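Local atomic coordinates of DUF1993 domain-containing protein (Shewanella denitrificans, PDB entry 2OQM), a protein that is of unknown function but is a DUF1993 protein of the DinB-like four-helix-bundle class. Residues A38-A43 / G167-N172; D78-G83 / A112-Y117. All coordinates share one frame; numbering follows the deposited sequence. Where two conformers were deposited one is given.

Contact 1: A38-A43 / G167-N172; sequences AIFDKA and GILRHN. With EDO (1,2-ethanediol), chain T.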
loop_
_atom_site.group_PDB
_atom_site.type_symbol
_atom_site.label_atom_id
_atom_site.label_comp_id
_atom_site.label_asym_id
_atom_site.label_seq_id
_atom_site.Cartn_x
_atom_site.Cartn_y
_atom_site.Cartn_z
ATOM N N ALA A 38 -5.199 16.220 -0.145
ATOM C CA ALA A 38 -4.653 16.905 -1.345
ATOM C C ALA A 38 -5.231 16.370 -2.657
ATOM O O ALA A 38 -5.448 17.110 -3.624
ATOM C CB ALA A 38 -3.089 16.730 -1.398
ATOM N N ILE A 39 -5.410 15.058 -2.700
ATOM C CA ILE A 39 -6.130 14.388 -3.785
ATOM C C ILE A 39 -7.550 14.968 -3.978
ATOM O O ILE A 39 -7.986 15.188 -5.110
ATOM C CB ILE A 39 -6.132 12.886 -3.544
ATOM C CG1 ILE A 39 -4.704 12.336 -3.771
ATOM C CG2 ILE A 39 -7.096 12.121 -4.495
ATOM C CD1 ILE A 39 -4.543 10.922 -3.218
ATOM N N PHE A 40 -8.246 15.265 -2.874
ATOM C CA PHE A 40 -9.592 15.804 -2.945
ATOM C C PHE A 40 -9.627 17.242 -3.344
ATOM O O PHE A 40 -10.634 17.721 -3.914
ATOM C CB PHE A 40 -10.343 15.529 -1.649
ATOM C CG PHE A 40 -11.027 14.158 -1.652
ATOM C CD1 PHE A 40 -12.202 13.972 -2.355
ATOM C CD2 PHE A 40 -10.433 13.048 -1.090
ATOM C CE1 PHE A 40 -12.824 12.737 -2.404
ATOM C CE2 PHE A 40 -11.059 11.812 -1.132
ATOM C CZ PHE A 40 -12.245 11.659 -1.801
ATOM N N ASP A 41 -8.542 17.964 -3.074
ATOM C CA ASP A 41 -8.415 19.299 -3.629
ATOM C C ASP A 41 -8.411 19.248 -5.157
ATOM O O ASP A 41 -9.022 20.086 -5.807
ATOM C CB ASP A 41 -7.142 20.017 -3.155
ATOM C CG ASP A 41 -7.077 20.236 -1.652
ATOM O OD1 ASP A 41 -8.109 20.155 -0.919
ATOM O OD2 ASP A 41 -5.927 20.483 -1.210
ATOM N N LYS A 42 -7.719 18.285 -5.753
ATOM C CA LYS A 42 -7.789 18.125 -7.209
ATOM C C LYS A 42 -9.175 17.729 -7.680
ATOM O O LYS A 42 -9.609 18.219 -8.713
ATOM C CB LYS A 42 -6.727 17.138 -7.727
ATOM C CG LYS A 42 -5.318 17.617 -7.361
ATOM C CD LYS A 42 -4.377 17.439 -8.509
ATOM C CE LYS A 42 -3.047 18.108 -8.270
ATOM N NZ LYS A 42 -2.042 17.582 -9.244
ATOM N N ALA A 43 -9.861 16.853 -6.937
ATOM C CA ALA A 43 -11.249 16.469 -7.282
ATOM C C ALA A 43 -12.190 17.691 -7.282
ATOM O O ALA A 43 -12.989 17.854 -8.177
ATOM C CB ALA A 43 -11.764 15.373 -6.368
ATOM N N GLY A 167 -7.924 5.771 -7.649
ATOM C CA GLY A 167 -8.375 5.162 -8.892
ATOM C C GLY A 167 -9.777 5.566 -9.330
ATOM O O GLY A 167 -10.046 5.810 -10.497
ATOM N N ILE A 168 -10.692 5.635 -8.366
ATOM C CA ILE A 168 -12.033 6.097 -8.668
ATOM C C ILE A 168 -11.966 7.500 -9.274
ATOM O O ILE A 168 -12.627 7.769 -10.280
ATOM C CB ILE A 168 -12.990 6.051 -7.431
ATOM C CG1 ILE A 168 -13.235 4.601 -7.006
ATOM C CG2 ILE A 168 -14.346 6.681 -7.786
ATOM C CD1 ILE A 168 -13.889 4.444 -5.635
ATOM N N LEU A 169 -11.196 8.399 -8.658
ATOM C CA LEU A 169 -11.140 9.783 -9.115
ATOM C C LEU A 169 -10.485 9.860 -10.470
ATOM O O LEU A 169 -10.963 10.511 -11.382
ATOM C CB LEU A 169 -10.399 10.640 -8.121
ATOM C CG LEU A 169 -11.190 10.830 -6.828
ATOM C CD1 LEU A 169 -10.250 11.440 -5.748
ATOM C CD2 LEU A 169 -12.420 11.717 -7.145
ATOM N N ARG A 170 -9.393 9.152 -10.601
ATOM C CA ARG A 170 -8.648 9.111 -11.854
ATOM C C ARG A 170 -9.508 8.590 -13.014
ATOM O O ARG A 170 -9.541 9.161 -14.111
ATOM C CB ARG A 170 -7.428 8.220 -11.642
ATOM C CG ARG A 170 -6.411 8.249 -12.732
ATOM C CD ARG A 170 -5.795 9.621 -12.929
ATOM N NE ARG A 170 -4.935 9.626 -14.101
ATOM C CZ ARG A 170 -3.645 9.293 -14.097
ATOM N NH1 ARG A 170 -3.019 8.951 -12.982
ATOM N NH2 ARG A 170 -2.958 9.320 -15.230
ATOM N N HIS A 171 -10.252 7.533 -12.754
ATOM C CA HIS A 171 -11.160 6.924 -13.717
ATOM C C HIS A 171 -12.214 7.905 -14.200
ATOM O O HIS A 171 -12.632 7.856 -15.348
ATOM C CB HIS A 171 -11.785 5.671 -13.053
ATOM C CG HIS A 171 -12.820 4.959 -13.875
ATOM N ND1 HIS A 171 -12.515 4.287 -15.031
ATOM C CD2 HIS A 171 -14.143 4.750 -13.653
ATOM C CE1 HIS A 171 -13.618 3.738 -15.525
ATOM N NE2 HIS A 171 -14.626 4.011 -14.711
ATOM N N ASN A 172 -12.668 8.780 -13.306
ATOM C CA ASN A 172 -13.681 9.781 -13.608
ATOM C C ASN A 172 -13.139 11.017 -14.313
ATOM O O ASN A 172 -13.923 11.831 -14.782
ATOM C CB ASN A 172 -14.418 10.183 -12.327
ATOM C CG ASN A 172 -15.586 9.292 -12.046
ATOM O OD1 ASN A 172 -16.680 9.577 -12.525
ATOM N ND2 ASN A 172 -15.363 8.185 -11.272
HETATM C C1 EDO T . -11.462 5.194 -19.386
HETATM O O1 EDO T . -10.457 4.300 -18.930
HETATM C C2 EDO T . -12.207 5.875 -18.216
HETATM O O2 EDO T . -11.539 7.084 -17.787
#
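Leu169 meets Ile39, Phe40 and Ala43 at once, a worked example of one forked side chain serving a whole interface between near-parallel helices. Just before it in 167-172, Ile168 turns to helix 69-87. In Leu169, CG anti to the carbonyl carbon (chi1 -70°) sends the branch point towards 38-43, and chi2 of 167° divides the methyls. CD1 presses on Ile39 CG2 at 3.5 Å, tighter than usual for two carbons, and also lies over one face of the Phe40 ring, 4.4 Å from CE1. CD2 rests on Ala43 CB at 3.8 Å. Further along, His171 O receives a hydrogen bond from O2 of an ethanediol, probably from the crystallisation liquor, at 2.8 Å. The His171 imidazole hydrogen-bonds through ND1 to Leu62 O of the second subunit and meets that subunit's His171 ring. Asn172 folds back, ND2 giving Ile168 O a nearly straight bond of 2.9 Å; the backbone N of Asn172 reaches the same oxygen from the opposite face of the carbonyl plane. The segment axes approach to 10.9 Å at 21°, joining helix 13-50 to helix 146-172, with helix 69-87 packed against Phe40 and Leu169, and helix 54-58 against Ala43.

Contact 2: D78-G83 / A112-Y117; sequences DTAKVG and ASVLTY. With FMT (formic acid), chain N.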
loop_
_atom_site.group_PDB
_atom_site.type_symbol
_atom_site.label_atom_id
_atom_site.label_comp_id
_atom_site.label_asym_id
_atom_site.label_seq_id
_atom_site.Cartn_x
_atom_site.Cartn_y
_atom_site.Cartn_z
ATOM N N ASP A 78 -10.426 4.536 9.079
ATOM C CA ASP A 78 -10.603 3.517 10.119
ATOM C C ASP A 78 -9.404 2.601 10.192
ATOM O O ASP A 78 -8.950 2.250 11.265
ATOM C CB ASP A 78 -11.861 2.686 9.873
ATOM C CG ASP A 78 -13.122 3.345 10.368
ATOM O OD1 ASP A 78 -13.074 4.361 11.089
ATOM O OD2 ASP A 78 -14.182 2.816 10.014
ATOM N N THR A 79 -8.820 2.285 9.045
ATOM C CA THR A 79 -7.649 1.441 9.063
ATOM C C THR A 79 -6.528 2.061 9.910
ATOM O O THR A 79 -5.876 1.362 10.710
ATOM C CB THR A 79 -7.179 1.192 7.645
ATOM O OG1 THR A 79 -8.214 0.507 6.928
ATOM C CG2 THR A 79 -5.932 0.347 7.630
ATOM N N ALA A 80 -6.258 3.345 9.663
ATOM C CA ALA A 80 -5.265 4.117 10.410
ATOM C C ALA A 80 -5.637 4.214 11.880
ATOM O O ALA A 80 -4.825 3.889 12.755
ATOM C CB ALA A 80 -5.092 5.502 9.827
ATOM N N LYS A 81 -6.865 4.645 12.145
ATOM C CA LYS A 81 -7.311 4.912 13.524
ATOM C C LYS A 81 -7.324 3.624 14.361
ATOM O O LYS A 81 -6.702 3.553 15.418
ATOM C CB LYS A 81 -8.713 5.531 13.524
ATOM C CG LYS A 81 -9.267 5.807 14.945
ATOM C CD LYS A 81 -10.745 6.132 14.924
ATOM C CE LYS A 81 -11.613 4.924 14.552
ATOM N NZ LYS A 81 -13.069 5.235 14.592
ATOM N N VAL A 82 -8.040 2.610 13.870
ATOM C CA VAL A 82 -8.192 1.345 14.592
ATOM C C VAL A 82 -6.886 0.570 14.620
ATOM O O VAL A 82 -6.579 -0.135 15.601
ATOM C CB VAL A 82 -9.334 0.509 14.009
ATOM C CG1 VAL A 82 -9.353 -0.938 14.653
ATOM C CG2 VAL A 82 -10.677 1.255 14.160
ATOM N N GLY A 83 -6.130 0.655 13.543
ATOM C CA GLY A 83 -4.805 0.007 13.469
ATOM C C GLY A 83 -3.915 0.499 14.621
ATOM O O GLY A 83 -3.360 -0.288 15.387
ATOM N N ALA A 112 -9.657 14.876 9.332
ATOM C CA ALA A 112 -9.102 15.767 10.329
ATOM C C ALA A 112 -9.125 15.136 11.734
ATOM O O ALA A 112 -8.190 15.297 12.511
ATOM C CB ALA A 112 -9.886 17.083 10.321
ATOM N N SER A 113 -10.214 14.447 12.055
ATOM C CA SER A 113 -10.393 13.810 13.358
ATOM C C SER A 113 -9.362 12.695 13.542
ATOM O O SER A 113 -8.732 12.546 14.601
ATOM C CB SER A 113 -11.783 13.203 13.427
ATOM O OG SER A 113 -11.950 12.420 14.599
ATOM N N VAL A 114 -9.198 11.881 12.519
ATOM C CA VAL A 114 -8.210 10.817 12.618
ATOM C C VAL A 114 -6.829 11.402 12.756
ATOM O O VAL A 114 -6.029 10.908 13.524
ATOM C CB VAL A 114 -8.283 9.838 11.428
ATOM C CG1 VAL A 114 -7.142 8.806 11.527
ATOM C CG2 VAL A 114 -9.693 9.173 11.468
ATOM N N LEU A 115 -6.541 12.474 12.031
ATOM C CA LEU A 115 -5.240 13.127 12.146
ATOM C C LEU A 115 -5.000 13.653 13.536
ATOM O O LEU A 115 -3.912 13.498 14.051
ATOM C CB LEU A 115 -5.053 14.258 11.103
ATOM C CG LEU A 115 -4.830 13.847 9.646
ATOM C CD1 LEU A 115 -4.926 15.065 8.674
ATOM C CD2 LEU A 115 -3.498 13.061 9.461
ATOM N N THR A 116 -6.009 14.273 14.160
ATOM C CA THR A 116 -5.896 14.747 15.528
ATOM C C THR A 116 -5.686 13.603 16.510
ATOM O O THR A 116 -4.851 13.704 17.410
ATOM C CB THR A 116 -7.164 15.552 15.938
ATOM O OG1 THR A 116 -7.353 16.628 15.017
ATOM C CG2 THR A 116 -7.071 16.118 17.347
ATOM N N TYR A 117 -6.429 12.515 16.332
ATOM C CA TYR A 117 -6.252 11.333 17.152
ATOM C C TYR A 117 -4.818 10.826 17.071
ATOM O O TYR A 117 -4.165 10.626 18.085
ATOM C CB TYR A 117 -7.219 10.270 16.707
ATOM C CG TYR A 117 -7.095 8.935 17.427
ATOM C CD1 TYR A 117 -7.477 8.813 18.752
ATOM C CD2 TYR A 117 -6.638 7.803 16.783
ATOM C CE1 TYR A 117 -7.391 7.587 19.418
ATOM C CE2 TYR A 117 -6.579 6.583 17.432
ATOM C CZ TYR A 117 -6.968 6.494 18.750
ATOM O OH TYR A 117 -6.875 5.310 19.425
HETATM C C FMT N . -7.678 6.069 22.306
HETATM O O1 FMT N . -6.787 6.347 23.104
HETATM O O2 FMT N . -7.765 4.986 21.715
#
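Lys81 and Tyr117 cross at about a right angle, and this pairing shows how the aliphatic part of a charged residue can serve as packing surface. CG of Lys81 lies 3.7 Å from Tyr117 CE2, and the Lys81 carbonyl oxygen approaches the ring edge, near its plane, 3.6 Å from the same CE2. Tyr117 CG stands anti to its own N (chi1 177°), which carries the ring across to Lys81. The lysine chain bends at chi3 (69°) and takes its ammonium away from the ring to Pro95 O and His97 ND1; Asp78 OD1, which also pairs with Arg110, is a long 3.6 Å from Lys81 NZ. Nearer the start of 112-117, Val114 uses one branch, CG1, which sits 4.1 Å from Lys81 CB and 4.2 Å from Ala80 CB. Tyr117 OH lies 2.5 Å from O2 of a formic acid, probably from the crystallisation liquor, very short for a hydrogen bond, so its exact geometry is doubtful. An alanine in place of Tyr117 would probably leave Lys81 CG without its aromatic neighbour and open a gap beside Phe121, which packs edge-to-face with the tyrosine. The segment axes, closest approach 9.8 Å at 26°, give a parallel pairing of the second and third long helices, 69-87 and 104-119, consistent with the up-down-down-up four-helix bundle of DinB-like proteins.

How the contacts relate
Contacts 1 and 2 tie together different pairs among the four long helices of one bundle. Contact 1 joins the first and last, 13-50 and 146-172, contact 2 the middle two, 69-87 and 104-119; both pairs run nearly parallel, as in an up-down-down-up bundle. Along the chain contact 2 is nested within the loop that contact 1 closes. Their centres lie about 21 Å apart and their nearest atoms about 9 Å. The centre of contact 2 is about 7 Å from the centre of the chain, that of contact 1 about 16 Å. Phe29 and Leu33 of helix 13-50 pack on Ala80 and Val114, linking the two pairs. The small molecules at both contacts, probably from the crystallisation liquor, mark no established site.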